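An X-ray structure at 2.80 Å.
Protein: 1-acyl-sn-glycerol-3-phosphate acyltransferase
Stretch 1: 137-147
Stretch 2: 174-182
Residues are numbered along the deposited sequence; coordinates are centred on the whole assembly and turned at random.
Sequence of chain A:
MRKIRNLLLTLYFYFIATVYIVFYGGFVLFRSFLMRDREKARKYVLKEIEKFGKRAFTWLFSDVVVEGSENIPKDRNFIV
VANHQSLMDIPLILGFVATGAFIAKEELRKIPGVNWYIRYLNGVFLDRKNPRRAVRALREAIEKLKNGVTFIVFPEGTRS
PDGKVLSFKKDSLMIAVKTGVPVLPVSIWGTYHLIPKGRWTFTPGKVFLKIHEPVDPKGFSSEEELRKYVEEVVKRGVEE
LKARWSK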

# COMPACT_ATOMS: atom_id res chain seq x y z
N ALA A 137 17.89 5.24 2.95
CA ALA A 137 16.57 4.67 3.27
C ALA A 137 16.63 3.38 4.09
O ALA A 137 16.17 3.33 5.24
CB ALA A 137 15.80 4.40 1.97
N LEU A 138 17.24 2.37 3.48
CA LEU A 138 17.31 1.01 4.01
C LEU A 138 17.61 0.96 5.50
O LEU A 138 17.01 0.17 6.19
CB LEU A 138 18.34 0.15 3.23
CG LEU A 138 18.03 -1.33 2.96
CD1 LEU A 138 17.84 -2.14 4.24
CD2 LEU A 138 16.83 -1.50 2.04
N ARG A 139 18.50 1.82 5.99
CA ARG A 139 18.82 1.90 7.42
C ARG A 139 17.64 2.37 8.28
O ARG A 139 17.43 1.79 9.35
CB ARG A 139 20.05 2.80 7.66
CG ARG A 139 20.67 2.77 9.06
CD ARG A 139 21.93 3.63 9.17
NE ARG A 139 22.90 3.35 8.10
CZ ARG A 139 23.71 2.28 8.03
NH1 ARG A 139 23.70 1.33 8.97
NH2 ARG A 139 24.54 2.14 6.99
N GLU A 140 16.87 3.38 7.81
CA GLU A 140 15.70 3.88 8.60
C GLU A 140 14.58 2.85 8.65
O GLU A 140 13.96 2.64 9.72
CB GLU A 140 15.03 5.14 8.04
CG GLU A 140 15.87 6.32 7.69
CD GLU A 140 15.09 7.25 6.78
OE1 GLU A 140 13.95 7.60 7.18
OE2 GLU A 140 15.58 7.59 5.66
N ALA A 141 14.30 2.25 7.49
CA ALA A 141 13.34 1.16 7.38
C ALA A 141 13.70 0.07 8.37
O ALA A 141 12.88 -0.29 9.21
CB ALA A 141 13.34 0.62 5.96
N ILE A 142 14.94 -0.42 8.32
CA ILE A 142 15.43 -1.43 9.27
C ILE A 142 15.22 -0.97 10.71
O ILE A 142 14.75 -1.71 11.59
CB ILE A 142 16.91 -1.78 9.07
CG1 ILE A 142 17.12 -2.50 7.75
CG2 ILE A 142 17.38 -2.70 10.19
CD1 ILE A 142 18.43 -3.29 7.62
N GLU A 143 15.58 0.30 10.95
CA GLU A 143 15.52 0.89 12.28
C GLU A 143 14.08 1.04 12.75
O GLU A 143 13.72 0.50 13.81
CB GLU A 143 16.33 2.20 12.33
CG GLU A 143 17.88 2.08 12.25
CD GLU A 143 18.51 0.84 12.93
OE1 GLU A 143 18.29 0.77 14.17
OE2 GLU A 143 19.22 -0.02 12.23
N LYS A 144 13.25 1.70 11.95
CA LYS A 144 11.79 1.71 12.15
C LYS A 144 11.16 0.33 12.38
O LYS A 144 10.34 0.18 13.29
CB LYS A 144 11.07 2.39 10.99
CG LYS A 144 11.21 3.87 11.05
CD LYS A 144 10.88 4.63 9.77
CE LYS A 144 11.02 6.12 10.08
NZ LYS A 144 10.92 6.99 8.88
N LEU A 145 11.55 -0.66 11.58
CA LEU A 145 11.07 -2.02 11.78
C LEU A 145 11.37 -2.53 13.16
O LEU A 145 10.45 -3.05 13.82
CB LEU A 145 11.58 -2.99 10.74
CG LEU A 145 10.70 -2.93 9.46
CD1 LEU A 145 11.52 -3.37 8.24
CD2 LEU A 145 9.42 -3.71 9.55
N LYS A 146 12.61 -2.33 13.62
CA LYS A 146 13.03 -2.75 14.97
C LYS A 146 12.24 -2.06 16.07
O LYS A 146 11.89 -2.67 17.06
CB LYS A 146 14.53 -2.54 15.15
CG LYS A 146 15.37 -3.47 14.29
CD LYS A 146 16.74 -2.84 13.96
CE LYS A 146 17.82 -3.80 13.40
NZ LYS A 146 19.12 -3.08 13.15
N ASN A 147 11.89 -0.81 15.89
CA ASN A 147 11.03 -0.16 16.89
C ASN A 147 9.57 -0.57 16.80
O ASN A 147 8.83 -0.35 17.73
CB ASN A 147 11.17 1.37 16.84
CG ASN A 147 12.63 1.82 16.93
OD1 ASN A 147 13.47 1.18 17.60
ND2 ASN A 147 12.95 2.90 16.22
N MET A 174 15.80 -7.91 1.55
CA MET A 174 16.76 -7.68 2.61
C MET A 174 16.14 -7.02 3.84
O MET A 174 16.57 -7.35 4.95
CB MET A 174 17.96 -6.88 2.10
CG MET A 174 19.18 -7.01 3.01
SD MET A 174 19.77 -8.72 3.27
CE MET A 174 20.33 -9.20 1.62
N ILE A 175 15.09 -6.18 3.75
CA ILE A 175 14.63 -5.59 5.02
C ILE A 175 14.02 -6.61 5.97
O ILE A 175 14.07 -6.44 7.17
CB ILE A 175 13.71 -4.36 4.91
CG1 ILE A 175 12.36 -4.74 4.42
CG2 ILE A 175 14.28 -3.30 3.99
CD1 ILE A 175 11.45 -3.55 4.49
N ALA A 176 13.50 -7.69 5.42
CA ALA A 176 12.98 -8.80 6.24
C ALA A 176 14.11 -9.65 6.85
O ALA A 176 14.14 -9.91 8.06
CB ALA A 176 12.05 -9.67 5.42
N VAL A 177 15.03 -10.07 5.99
CA VAL A 177 16.21 -10.83 6.41
C VAL A 177 16.94 -10.21 7.57
O VAL A 177 17.21 -10.90 8.51
CB VAL A 177 17.16 -11.10 5.22
CG1 VAL A 177 18.59 -11.03 5.62
CG2 VAL A 177 16.84 -12.45 4.69
N LYS A 178 17.20 -8.93 7.49
CA LYS A 178 18.01 -8.19 8.52
C LYS A 178 17.25 -7.73 9.75
O LYS A 178 17.85 -7.17 10.65
CB LYS A 178 18.73 -6.95 7.89
CG LYS A 178 20.03 -7.30 7.17
CD LYS A 178 20.67 -6.08 6.52
CE LYS A 178 21.98 -6.46 5.81
NZ LYS A 178 22.91 -7.31 6.62
N THR A 179 15.93 -7.87 9.77
CA THR A 179 15.12 -7.50 10.94
C THR A 179 14.42 -8.67 11.57
O THR A 179 13.95 -8.53 12.69
CB THR A 179 13.99 -6.48 10.58
OG1 THR A 179 13.03 -7.04 9.67
CG2 THR A 179 14.59 -5.24 9.96
N GLY A 180 14.28 -9.77 10.83
CA GLY A 180 13.46 -10.87 11.28
C GLY A 180 11.97 -10.64 11.46
O GLY A 180 11.29 -11.51 12.03
N VAL A 181 11.42 -9.52 10.95
CA VAL A 181 9.94 -9.33 11.04
C VAL A 181 9.24 -10.15 9.92
O VAL A 181 9.80 -10.32 8.82
CB VAL A 181 9.43 -7.85 11.13
CG1 VAL A 181 10.56 -6.82 11.33
CG2 VAL A 181 8.56 -7.47 9.94
N PRO A 182 8.03 -10.63 10.18
CA PRO A 182 7.33 -11.43 9.20
C PRO A 182 6.84 -10.66 7.98
O PRO A 182 6.37 -9.54 8.10
CB PRO A 182 6.12 -12.01 9.95
CG PRO A 182 6.11 -11.35 11.29
CD PRO A 182 7.28 -10.46 11.43

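The contact between these two stretches is made by side-chain packing; no hydrogen bond or salt bridge crosses it. The helix of 137-147 lies against the last turn of a second helix and the turn that follows, burying 431 Å² in all, and the closest pair of CA atoms belongs to Ile 142 and Ile 175, 6.0 Å apart.

Apolar packing centres on Ile 175 and Leu 145. Ile 175 uses both ends of its branched side chain: CG2 lies 3.7 Å from Leu 138 CD2 and 4.5 Å from Ala 141 CB, while CD1 reaches 3.8 Å from Leu 145 CD1. Residues 138, 141 and 145 recur at intervals of three and four, so one side of the helix supplies all three partners. Ala 141 points toward the second stretch and, with no more than a methyl group, takes up little room beside Ile 175. Leu 145, also pointing toward its partners, forks between two of them, since its other methyl, CD2, lies 3.8 Å from Val 181 CG1. Buried leucine, isoleucine and valine suit such a place because they fill space without leaving polar atoms unpaired.

A second group of contacts joins apolar atoms to the carbon portions of polar residues. Thr 179 turns its methyl to the helix: CG2 is 3.8 Å from Leu 145 CB and 3.8 Å from Ile 142 CG2. Ile 142 also places CD1 3.7 Å from Lys 178 CB. Lys 178 starts out toward the helix, but its end leads away, so the aliphatic base packs while the amine stays clear. The exposed Lys 146 adds a looser contact of another kind, CE lying 4.3 Å from the backbone oxygen Lys 178 O.

No polar bond crosses the contact; those described here lie within one stretch or the other. The hydroxyl of Thr 179 donates from OG1 to Ile 175 O at 2.8 Å and accepts from Val 181 N at 3.2 Å, the latter nearly straight at 170°. Threonine thus serves two ends at once, its hydroxyl tying the turn together and its methyl packing across the contact. Gly 180, between Thr 179 and Val 181, has left helical geometry with a phi of 63°, a value that favours glycine; its N still bonds to Ala 176 O at 2.8 Å.

On the first helix, salt bridges link Lys 146 NZ to Glu 143 OE2 at 3.2 Å and Lys 144 NZ to Glu 140 OE1 at 3.5 Å. Their spacings of three and four residues bring opposite charges together along the helix without calling on the second stretch.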